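PDB 4HPP: probable glutamine synthetase, which has the two-domain build of the glutamine synthetase family, and its catalytic domain holds a magnesium ion and a glutamic acid in the model. Local coordinates for residues H273-A279 with L398-L404; T49-D55 with H422-T427; L92-L96 with R109-R113. All blocks are in the same frame, centred on the assembly; numbering follows the deposited sequence.

Interaction 1: H273-A279 with L398-L404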
loop_
_atom_site.group_PDB
_atom_site.type_symbol
_atom_site.label_atom_id
_atom_site.label_comp_id
_atom_site.label_asym_id
_atom_site.label_seq_id
_atom_site.Cartn_x
_atom_site.Cartn_y
_atom_site.Cartn_z
ATOM N N HIS A 273 14.931 -56.148 -17.085
ATOM C CA HIS A 273 15.716 -55.301 -16.204
ATOM C C HIS A 273 14.963 -54.291 -15.396
ATOM O O HIS A 273 15.551 -53.654 -14.522
ATOM C CB HIS A 273 16.812 -54.604 -16.994
ATOM C CG HIS A 273 17.817 -55.560 -17.592
ATOM N ND1 HIS A 273 18.748 -56.201 -16.846
ATOM C CD2 HIS A 273 17.985 -56.008 -18.901
ATOM C CE1 HIS A 273 19.477 -56.996 -17.642
ATOM N NE2 HIS A 273 19.013 -56.870 -18.899
ATOM N N LEU A 274 13.673 -54.123 -15.627
ATOM C CA LEU A 274 12.942 -53.088 -14.853
ATOM C C LEU A 274 13.210 -53.026 -13.342
ATOM O O LEU A 274 13.314 -51.915 -12.815
ATOM C CB LEU A 274 11.407 -53.059 -15.123
ATOM C CG LEU A 274 10.946 -51.812 -15.898
ATOM C CD1 LEU A 274 9.516 -51.954 -16.364
ATOM C CD2 LEU A 274 11.109 -50.555 -15.047
ATOM N N PRO A 275 13.291 -54.191 -12.630
ATOM C CA PRO A 275 13.459 -53.960 -11.172
ATOM C C PRO A 275 14.746 -53.222 -10.844
ATOM O O PRO A 275 14.806 -52.551 -9.820
ATOM C CB PRO A 275 13.395 -55.384 -10.528
ATOM C CG PRO A 275 12.639 -56.201 -11.533
ATOM C CD PRO A 275 12.895 -55.591 -12.921
ATOM N N ALA A 276 15.743 -53.309 -11.722
ATOM C CA ALA A 276 16.984 -52.545 -11.552
ATOM C C ALA A 276 16.806 -51.104 -12.029
ATOM O O ALA A 276 17.364 -50.143 -11.430
ATOM C CB ALA A 276 18.135 -53.215 -12.326
ATOM N N LEU A 277 16.063 -50.951 -13.136
ATOM C CA LEU A 277 15.948 -49.645 -13.774
ATOM C C LEU A 277 15.262 -48.703 -12.812
ATOM O O LEU A 277 15.406 -47.473 -12.925
ATOM C CB LEU A 277 15.154 -49.704 -15.049
ATOM C CG LEU A 277 15.774 -50.369 -16.259
ATOM C CD1 LEU A 277 14.749 -50.407 -17.405
ATOM C CD2 LEU A 277 17.050 -49.660 -16.628
ATOM N N CYS A 278 14.538 -49.293 -11.860
ATOM C CA CYS A 278 13.851 -48.504 -10.883
ATOM C C CYS A 278 14.780 -47.697 -9.978
ATOM O O CYS A 278 14.419 -46.604 -9.539
ATOM C CB CYS A 278 12.878 -49.368 -10.101
ATOM S SG CYS A 278 11.519 -49.874 -11.187
ATOM N N ALA A 279 15.975 -48.224 -9.742
ATOM C CA ALA A 279 16.954 -47.569 -8.906
ATOM C C ALA A 279 17.424 -46.326 -9.630
ATOM O O ALA A 279 17.907 -45.379 -8.995
ATOM C CB ALA A 279 18.141 -48.491 -8.601
ATOM N N LEU A 398 19.635 -53.500 -8.413
ATOM C CA LEU A 398 20.636 -52.968 -9.343
ATOM C C LEU A 398 21.971 -53.673 -9.159
ATOM O O LEU A 398 22.732 -53.903 -10.121
ATOM C CB LEU A 398 20.881 -51.498 -9.035
ATOM C CG LEU A 398 21.309 -50.473 -10.095
ATOM C CD1 LEU A 398 22.140 -49.424 -9.384
ATOM C CD2 LEU A 398 21.976 -50.973 -11.381
ATOM N N GLN A 399 22.286 -53.963 -7.900
ATOM C CA GLN A 399 23.549 -54.605 -7.583
ATOM C C GLN A 399 23.556 -56.059 -8.164
ATOM O O GLN A 399 24.600 -56.514 -8.660
ATOM C CB GLN A 399 23.828 -54.508 -6.066
ATOM C CG GLN A 399 24.245 -53.116 -5.560
ATOM C CD GLN A 399 24.071 -52.933 -4.032
ATOM O OE1 GLN A 399 24.137 -51.816 -3.501
ATOM N NE2 GLN A 399 23.844 -54.036 -3.328
ATOM N N ARG A 400 22.370 -56.714 -8.168
ATOM C CA ARG A 400 22.127 -58.133 -8.578
ATOM C C ARG A 400 22.077 -58.409 -10.086
ATOM O O ARG A 400 22.075 -59.572 -10.522
ATOM C CB ARG A 400 20.794 -58.609 -8.011
ATOM C CG ARG A 400 20.722 -58.808 -6.510
ATOM C CD ARG A 400 19.502 -59.650 -6.228
ATOM N NE ARG A 400 18.906 -59.378 -4.920
ATOM C CZ ARG A 400 17.819 -58.627 -4.718
ATOM N NH1 ARG A 400 17.185 -58.037 -5.737
ATOM N NH2 ARG A 400 17.357 -58.458 -3.486
ATOM N N ASP A 401 22.013 -57.326 -10.856
ATOM C CA ASP A 401 21.781 -57.331 -12.284
ATOM C C ASP A 401 23.128 -56.996 -12.897
ATOM O O ASP A 401 23.334 -55.889 -13.421
ATOM C CB ASP A 401 20.735 -56.242 -12.625
ATOM C CG ASP A 401 20.124 -56.377 -14.036
ATOM O OD1 ASP A 401 18.904 -56.087 -14.181
ATOM O OD2 ASP A 401 20.840 -56.736 -14.994
ATOM N N GLU A 402 24.058 -57.945 -12.819
ATOM C CA GLU A 402 25.395 -57.713 -13.366
ATOM C C GLU A 402 25.346 -57.439 -14.853
ATOM O O GLU A 402 26.225 -56.743 -15.377
ATOM C CB GLU A 402 26.336 -58.878 -13.096
ATOM C CG GLU A 402 26.654 -59.100 -11.635
ATOM C CD GLU A 402 26.562 -60.570 -11.310
ATOM O OE1 GLU A 402 27.611 -61.153 -10.945
ATOM O OE2 GLU A 402 25.443 -61.132 -11.469
ATOM N N ALA A 403 24.354 -57.990 -15.556
ATOM C CA ALA A 403 24.314 -57.693 -16.985
ATOM C C ALA A 403 24.232 -56.155 -17.202
ATOM O O ALA A 403 24.996 -55.582 -18.006
ATOM C CB ALA A 403 23.177 -58.426 -17.668
ATOM N N LEU A 404 23.343 -55.495 -16.451
ATOM C CA LEU A 404 23.123 -54.048 -16.610
ATOM C C LEU A 404 24.298 -53.226 -16.055
ATOM O O LEU A 404 24.855 -52.377 -16.779
ATOM C CB LEU A 404 21.781 -53.624 -16.000
ATOM C CG LEU A 404 21.371 -52.137 -16.056
ATOM C CD1 LEU A 404 20.699 -51.819 -17.375
ATOM C CD2 LEU A 404 20.414 -51.812 -14.929
#
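With its CG anti to the carbonyl carbon (chi1 -64°), His273 turns its ring toward Asp401, whose own CG lies anti to the backbone N (chi1 -165°) and carries the carboxylate back to meet it. The result is a histidine-carboxylate hydrogen bond combined with a helix N-cap, joining helix 261-281 of the catalytic domain to the turn between helices 391-399 and 402-405. His273 ND1 donates to Asp401 OD1 at 2.7 Å, almost straight at 172°, along the syn lone pair and in the plane of the ring. Because the syn side faces the ring, and the two planes are nearly coplanar, the second oxygen comes close as well: His273 ND1 to Asp401 OD2 is 2.8 Å, though this bond is bent and weak. Asp401 OD2 also accepts from Leu404 N at 3.2 Å, met from above the carboxylate plane, and so caps the first turn of helix 402-405. One carboxylate thus serves both elements, a neat example of a cap residue that also makes a tertiary contact; the capping bond helps to fix the rotation of the group that the histidine meets. The His273 side chain also packs against Ala352 and Leu355 of helix 342-358, and Leu404 against Ile351 of the same helix.

Beside the polar pair the helix surface is small and apolar, allowing a close backbone approach, with the CA atoms of Ala276 and Leu398 4.3 Å apart. One turn on, Ala279 CB rests against Leu398 CG at 4.0 Å. The methyl of Ala276 fills the angle between the polar and apolar halves: its CB lies 3.5 Å from Asp401 OD1 and 3.7 Å from Leu404 CD2.

Interaction 2: T49-D55 with H422-T427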
loop_
_atom_site.group_PDB
_atom_site.type_symbol
_atom_site.label_atom_id
_atom_site.label_comp_id
_atom_site.label_asym_id
_atom_site.label_seq_id
_atom_site.Cartn_x
_atom_site.Cartn_y
_atom_site.Cartn_z
ATOM N N THR A 49 24.043 -36.056 -1.949
ATOM C CA THR A 49 22.725 -36.660 -1.823
ATOM C C THR A 49 21.673 -35.569 -1.990
ATOM O O THR A 49 22.010 -34.397 -1.960
ATOM C CB THR A 49 22.512 -37.326 -0.424
ATOM O OG1 THR A 49 22.709 -36.355 0.607
ATOM C CG2 THR A 49 23.450 -38.490 -0.223
ATOM N N PRO A 50 20.382 -35.946 -2.116
ATOM C CA PRO A 50 19.413 -34.852 -2.165
ATOM C C PRO A 50 19.477 -33.870 -0.982
ATOM O O PRO A 50 19.122 -32.699 -1.122
ATOM C CB PRO A 50 18.079 -35.589 -2.233
ATOM C CG PRO A 50 18.397 -36.865 -2.988
ATOM C CD PRO A 50 19.802 -37.235 -2.570
ATOM N N GLN A 51 19.968 -34.323 0.159
ATOM C CA GLN A 51 19.967 -33.504 1.367
ATOM C C GLN A 51 21.249 -32.700 1.483
ATOM O O GLN A 51 21.519 -32.095 2.513
ATOM C CB GLN A 51 19.722 -34.359 2.615
ATOM C CG GLN A 51 18.390 -35.087 2.591
ATOM C CD GLN A 51 18.396 -36.326 1.690
ATOM O OE1 GLN A 51 19.459 -36.817 1.257
ATOM N NE2 GLN A 51 17.194 -36.824 1.376
ATOM N N ASP A 52 22.023 -32.719 0.406
ATOM C CA ASP A 52 23.238 -31.907 0.255
ATOM C C ASP A 52 24.432 -32.357 1.073
ATOM O O ASP A 52 25.339 -31.569 1.340
ATOM C CB ASP A 52 22.940 -30.395 0.420
ATOM C CG ASP A 52 22.497 -29.723 -0.922
ATOM O OD1 ASP A 52 22.587 -30.408 -1.988
ATOM O OD2 ASP A 52 22.073 -28.540 -0.888
ATOM N N LEU A 53 24.450 -33.636 1.442
ATOM C CA LEU A 53 25.559 -34.189 2.235
ATOM C C LEU A 53 26.371 -35.152 1.408
ATOM O O LEU A 53 25.848 -35.872 0.566
ATOM C CB LEU A 53 25.076 -34.839 3.558
ATOM C CG LEU A 53 24.743 -33.747 4.597
ATOM C CD1 LEU A 53 23.599 -34.109 5.543
ATOM C CD2 LEU A 53 25.992 -33.256 5.348
ATOM N N ILE A 54 27.667 -35.114 1.646
ATOM C CA ILE A 54 28.607 -36.092 1.149
ATOM C C ILE A 54 29.068 -36.980 2.339
ATOM O O ILE A 54 29.322 -36.471 3.458
ATOM C CB ILE A 54 29.798 -35.355 0.537
ATOM C CG1 ILE A 54 29.383 -34.716 -0.802
ATOM C CG2 ILE A 54 30.948 -36.310 0.317
ATOM C CD1 ILE A 54 30.235 -33.531 -1.235
ATOM N N ASP A 55 29.144 -38.295 2.104
ATOM C CA ASP A 55 29.756 -39.250 3.048
ATOM C C ASP A 55 31.248 -39.385 2.854
ATOM O O ASP A 55 31.772 -38.966 1.828
ATOM C CB ASP A 55 29.178 -40.645 2.873
ATOM C CG ASP A 55 29.339 -41.470 4.113
ATOM O OD1 ASP A 55 28.574 -41.216 5.056
ATOM O OD2 ASP A 55 30.246 -42.327 4.173
ATOM N N HIS A 422 23.513 -43.508 1.270
ATOM C CA HIS A 422 23.691 -42.362 2.096
ATOM C C HIS A 422 22.445 -41.529 2.118
ATOM O O HIS A 422 22.014 -41.035 3.191
ATOM C CB HIS A 422 24.915 -41.584 1.682
ATOM C CG HIS A 422 25.186 -40.398 2.573
ATOM N ND1 HIS A 422 25.973 -39.369 2.199
ATOM C CD2 HIS A 422 24.705 -40.090 3.855
ATOM C CE1 HIS A 422 25.997 -38.453 3.197
ATOM N NE2 HIS A 422 25.221 -38.909 4.208
ATOM N N GLU A 423 21.818 -41.390 0.955
ATOM C CA GLU A 423 20.544 -40.724 0.922
ATOM C C GLU A 423 19.576 -41.492 1.828
ATOM O O GLU A 423 18.907 -40.892 2.662
ATOM C CB GLU A 423 20.007 -40.610 -0.505
ATOM C CG GLU A 423 18.626 -39.991 -0.533
ATOM C CD GLU A 423 17.953 -40.056 -1.888
ATOM O OE1 GLU A 423 16.707 -40.115 -1.903
ATOM O OE2 GLU A 423 18.651 -40.025 -2.922
ATOM N N LEU A 424 19.505 -42.814 1.698
ATOM C CA LEU A 424 18.540 -43.537 2.541
ATOM C C LEU A 424 18.941 -43.595 4.015
ATOM O O LEU A 424 18.075 -43.490 4.887
ATOM C CB LEU A 424 18.072 -44.875 1.947
ATOM C CG LEU A 424 18.913 -46.119 1.753
ATOM C CD1 LEU A 424 18.770 -47.069 2.948
ATOM C CD2 LEU A 424 18.448 -46.809 0.477
ATOM N N ALA A 425 20.241 -43.679 4.307
ATOM C CA ALA A 425 20.678 -43.405 5.699
ATOM C C ALA A 425 20.035 -42.101 6.149
ATOM O O ALA A 425 19.355 -42.077 7.179
ATOM C CB ALA A 425 22.203 -43.333 5.879
ATOM N N LEU A 426 20.194 -41.020 5.384
ATOM C CA LEU A 426 19.774 -39.743 5.940
ATOM C C LEU A 426 18.283 -39.676 6.231
ATOM O O LEU A 426 17.838 -38.798 6.976
ATOM C CB LEU A 426 20.236 -38.568 5.096
ATOM C CG LEU A 426 21.747 -38.315 5.093
ATOM C CD1 LEU A 426 22.138 -37.531 3.831
ATOM C CD2 LEU A 426 22.174 -37.614 6.395
ATOM N N THR A 427 17.516 -40.617 5.686
ATOM C CA THR A 427 16.050 -40.489 5.700
ATOM C C THR A 427 15.297 -41.487 6.598
ATOM O O THR A 427 14.134 -41.238 6.989
ATOM C CB THR A 427 15.496 -40.522 4.263
ATOM O OG1 THR A 427 16.174 -41.544 3.505
ATOM C CG2 THR A 427 15.783 -39.185 3.634
HETATM O O HOH W 1 27.364 -39.065 -0.172
#
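Leu53 O, approached by His422 CE1 at 3.7 Å, is gripped twice by Thr49: the backbone Thr49 N donates to Leu53 O at 3.1 Å, and Thr49 OG1 donates to the same oxygen at 3.2 Å, in the carbonyl plane and on a lone pair. The two bonds close a compact loop around the type I beta turn from Thr49 to Asp52, illustrating how a segment without regular secondary structure can still offer a defined surface to a helix. The Thr49 torsion (chi1 57°) sets OG1 between the backbone N and the carbonyl carbon and puts CG2 beside the backbone N, where it touches Glu423 N and His422 ND1.

No direct hydrogen bond joins the segments. A water does so instead, accepting from Asp55 N and lying 2.8 Å from His422 ND1 in the plane of the ring, at its edge. Asp55 OD1 stands over the centre of one ring face, 4.1 Å above it, while Asp55 OD2 is held by Ser57 N. Farther along the helix, Leu426 CD1 touches both Thr49 OG1 and Gln51 OE1, and Leu426 CD2 meets Leu53 CD1 at 3.9 Å. Glu423 stretches out across the Pro50 ring, its OE2 3.0 Å from Pro50 CD; this oxygen forms a salt bridge with Lys420. The side chain of Gln51 crosses that of Glu423 at about a right angle, its OE1 against Glu423 CG, and its NE2 donates to Tyr439 OH.

Beyond the turn, Asp52 bonds to Tyr181 and Ala147 of a neighbouring subunit, consistent with the family habit of placing N-terminal-domain loops at the next subunit's active site. Within its own chain, the loop between strands 39-41 and 66-78 sits on helix 410-427, with helix 432-439 packed alongside Pro50, Gln51 and Thr427.

Interaction 3: L92-L96 with R109-R113; sequences LHGNL and RSLLR
The guanidinium of Arg109 has His93 CB over one face and the amide oxygen of Asn95 at its edge, the two flat groups lying nearly coplanar, 23° apart. Arg109 NE donates to Asn95 OD1 at 2.8 Å, practically straight at 176° and in the plane of both groups; Arg109 NH1 leans toward the same oxygen at 3.4 Å in a weak second bond. The chain bends at chi3, and beyond the bend the outer nitrogens meet carboxylates: NH2 pairs with Asp200 and NH1 with Asp71. With NE given to Asn95, every side-chain nitrogen of this buried arginine has a partner.

The other end of the Asn95 amide faces Arg113. Asn95 ND2 and Arg113 NH1 lie 3.2 Å apart, but both are donors, so the approach is no hydrogen bond. Farther along, Asn95 CB rests on Ser110 OG at 3.6 Å, and a water spans the gap from Ser110 OG to Leu96 O, to which it donates.

The strand and helix segments cross at 87°, their axes 8.5 Å apart. Strand 89-97 runs inside the N-terminal-domain sheet, between strands 9-15 and 66-78, while helix 108-121 leans on helices 196-216 and 342-358.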
loop_
_atom_site.group_PDB
_atom_site.type_symbol
_atom_site.label_atom_id
_atom_site.label_comp_id
_atom_site.label_asym_id
_atom_site.label_seq_id
_atom_site.Cartn_x
_atom_site.Cartn_y
_atom_site.Cartn_z
ATOM N N LEU A 92 24.154 -23.209 -20.781
ATOM C CA LEU A 92 24.514 -24.315 -21.655
ATOM C C LEU A 92 24.810 -25.582 -20.822
ATOM O O LEU A 92 25.449 -25.509 -19.750
ATOM C CB LEU A 92 25.811 -23.987 -22.412
ATOM C CG LEU A 92 25.886 -22.808 -23.359
ATOM C CD1 LEU A 92 26.227 -21.540 -22.608
ATOM C CD2 LEU A 92 26.933 -23.044 -24.437
ATOM N N HIS A 93 24.379 -26.735 -21.335
ATOM C CA HIS A 93 24.680 -28.017 -20.746
ATOM C C HIS A 93 26.090 -28.362 -21.107
ATOM O O HIS A 93 26.564 -28.025 -22.210
ATOM C CB HIS A 93 23.750 -29.081 -21.254
ATOM C CG HIS A 93 22.312 -28.755 -21.058
ATOM N ND1 HIS A 93 21.579 -29.287 -20.047
ATOM C CD2 HIS A 93 21.449 -27.916 -21.790
ATOM C CE1 HIS A 93 20.305 -28.792 -20.113
ATOM N NE2 HIS A 93 20.226 -27.952 -21.182
ATOM N N GLY A 94 26.778 -29.027 -20.183
ATOM C CA GLY A 94 28.156 -29.330 -20.381
ATOM C C GLY A 94 28.402 -30.764 -19.992
ATOM O O GLY A 94 27.590 -31.392 -19.267
ATOM N N ASN A 95 29.519 -31.286 -20.491
ATOM C CA ASN A 95 30.013 -32.578 -20.048
ATOM C C ASN A 95 31.227 -32.344 -19.109
ATOM O O ASN A 95 31.975 -31.378 -19.308
ATOM C CB ASN A 95 30.411 -33.454 -21.242
ATOM C CG ASN A 95 29.428 -33.397 -22.410
ATOM O OD1 ASN A 95 28.206 -33.442 -22.241
ATOM N ND2 ASN A 95 29.972 -33.312 -23.623
ATOM N N LEU A 96 31.385 -33.211 -18.096
ATOM C CA LEU A 96 32.522 -33.232 -17.160
ATOM C C LEU A 96 33.687 -34.065 -17.667
ATOM O O LEU A 96 33.515 -35.220 -18.095
ATOM C CB LEU A 96 32.077 -33.801 -15.816
ATOM C CG LEU A 96 31.043 -32.999 -15.028
ATOM C CD1 LEU A 96 30.604 -33.739 -13.770
ATOM C CD2 LEU A 96 31.616 -31.661 -14.605
ATOM N N ARG A 109 25.512 -37.018 -18.483
ATOM C CA ARG A 109 25.375 -36.593 -19.925
ATOM C C ARG A 109 26.263 -37.408 -20.898
ATOM O O ARG A 109 25.769 -38.007 -21.857
ATOM C CB ARG A 109 25.586 -35.082 -20.141
ATOM C CG ARG A 109 24.625 -34.574 -21.224
ATOM C CD ARG A 109 24.594 -33.091 -21.494
ATOM N NE ARG A 109 25.540 -32.788 -22.546
ATOM C CZ ARG A 109 25.222 -32.227 -23.691
ATOM N NH1 ARG A 109 26.175 -31.958 -24.525
ATOM N NH2 ARG A 109 23.974 -31.916 -23.976
ATOM N N SER A 110 27.554 -37.501 -20.576
ATOM C CA SER A 110 28.526 -38.320 -21.325
ATOM C C SER A 110 28.084 -39.780 -21.495
ATOM O O SER A 110 28.020 -40.261 -22.642
ATOM C CB SER A 110 29.919 -38.256 -20.655
ATOM O OG SER A 110 30.589 -37.029 -20.946
ATOM N N LEU A 111 27.794 -40.481 -20.380
ATOM C CA LEU A 111 27.233 -41.844 -20.434
ATOM C C LEU A 111 26.061 -41.900 -21.421
ATOM O O LEU A 111 26.053 -42.756 -22.314
ATOM C CB LEU A 111 26.742 -42.306 -19.074
ATOM C CG LEU A 111 25.697 -43.431 -19.094
ATOM C CD1 LEU A 111 26.291 -44.656 -19.768
ATOM C CD2 LEU A 111 25.203 -43.778 -17.697
ATOM N N LEU A 112 25.079 -40.989 -21.308
ATOM C CA LEU A 112 23.977 -41.081 -22.272
ATOM C C LEU A 112 24.460 -40.865 -23.715
ATOM O O LEU A 112 24.015 -41.574 -24.618
ATOM C CB LEU A 112 22.752 -40.211 -21.937
ATOM C CG LEU A 112 21.700 -40.042 -23.073
ATOM C CD1 LEU A 112 21.038 -41.370 -23.436
ATOM C CD2 LEU A 112 20.667 -38.995 -22.723
ATOM N N ARG A 113 25.385 -39.933 -23.928
ATOM C CA ARG A 113 25.930 -39.738 -25.265
ATOM C C ARG A 113 26.708 -40.933 -25.838
ATOM O O ARG A 113 26.865 -41.034 -27.053
ATOM C CB ARG A 113 26.816 -38.508 -25.329
ATOM C CG ARG A 113 27.328 -38.304 -26.751
ATOM C CD ARG A 113 28.091 -37.006 -26.923
ATOM N NE ARG A 113 29.411 -37.048 -26.287
ATOM C CZ ARG A 113 29.667 -36.639 -25.044
ATOM N NH1 ARG A 113 28.687 -36.154 -24.273
ATOM N NH2 ARG A 113 30.906 -36.725 -24.567
HETATM O O HOH W 2 33.225 -36.106 -20.823
#

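Along the chain, interaction 2 closes the widest loop, tying the N-terminal domain to helix 410-427, and both other contacts lie within it: interaction 3 closes first, near the passage from the N-terminal sheet to the catalytic domain, and interaction 1 follows inside the catalytic domain. Their centres stand 21 to 24 Å apart and none touches another; nearest atoms are about 8 Å apart for interaction 1 with either neighbour and about 13 Å for 2 with 3. Helix 342-358 packs against both interactions 1 and 3, and helix 402-405 of interaction 1 leads into helix 410-427. Interactions 2 and 3 thus join the two domains at separate places.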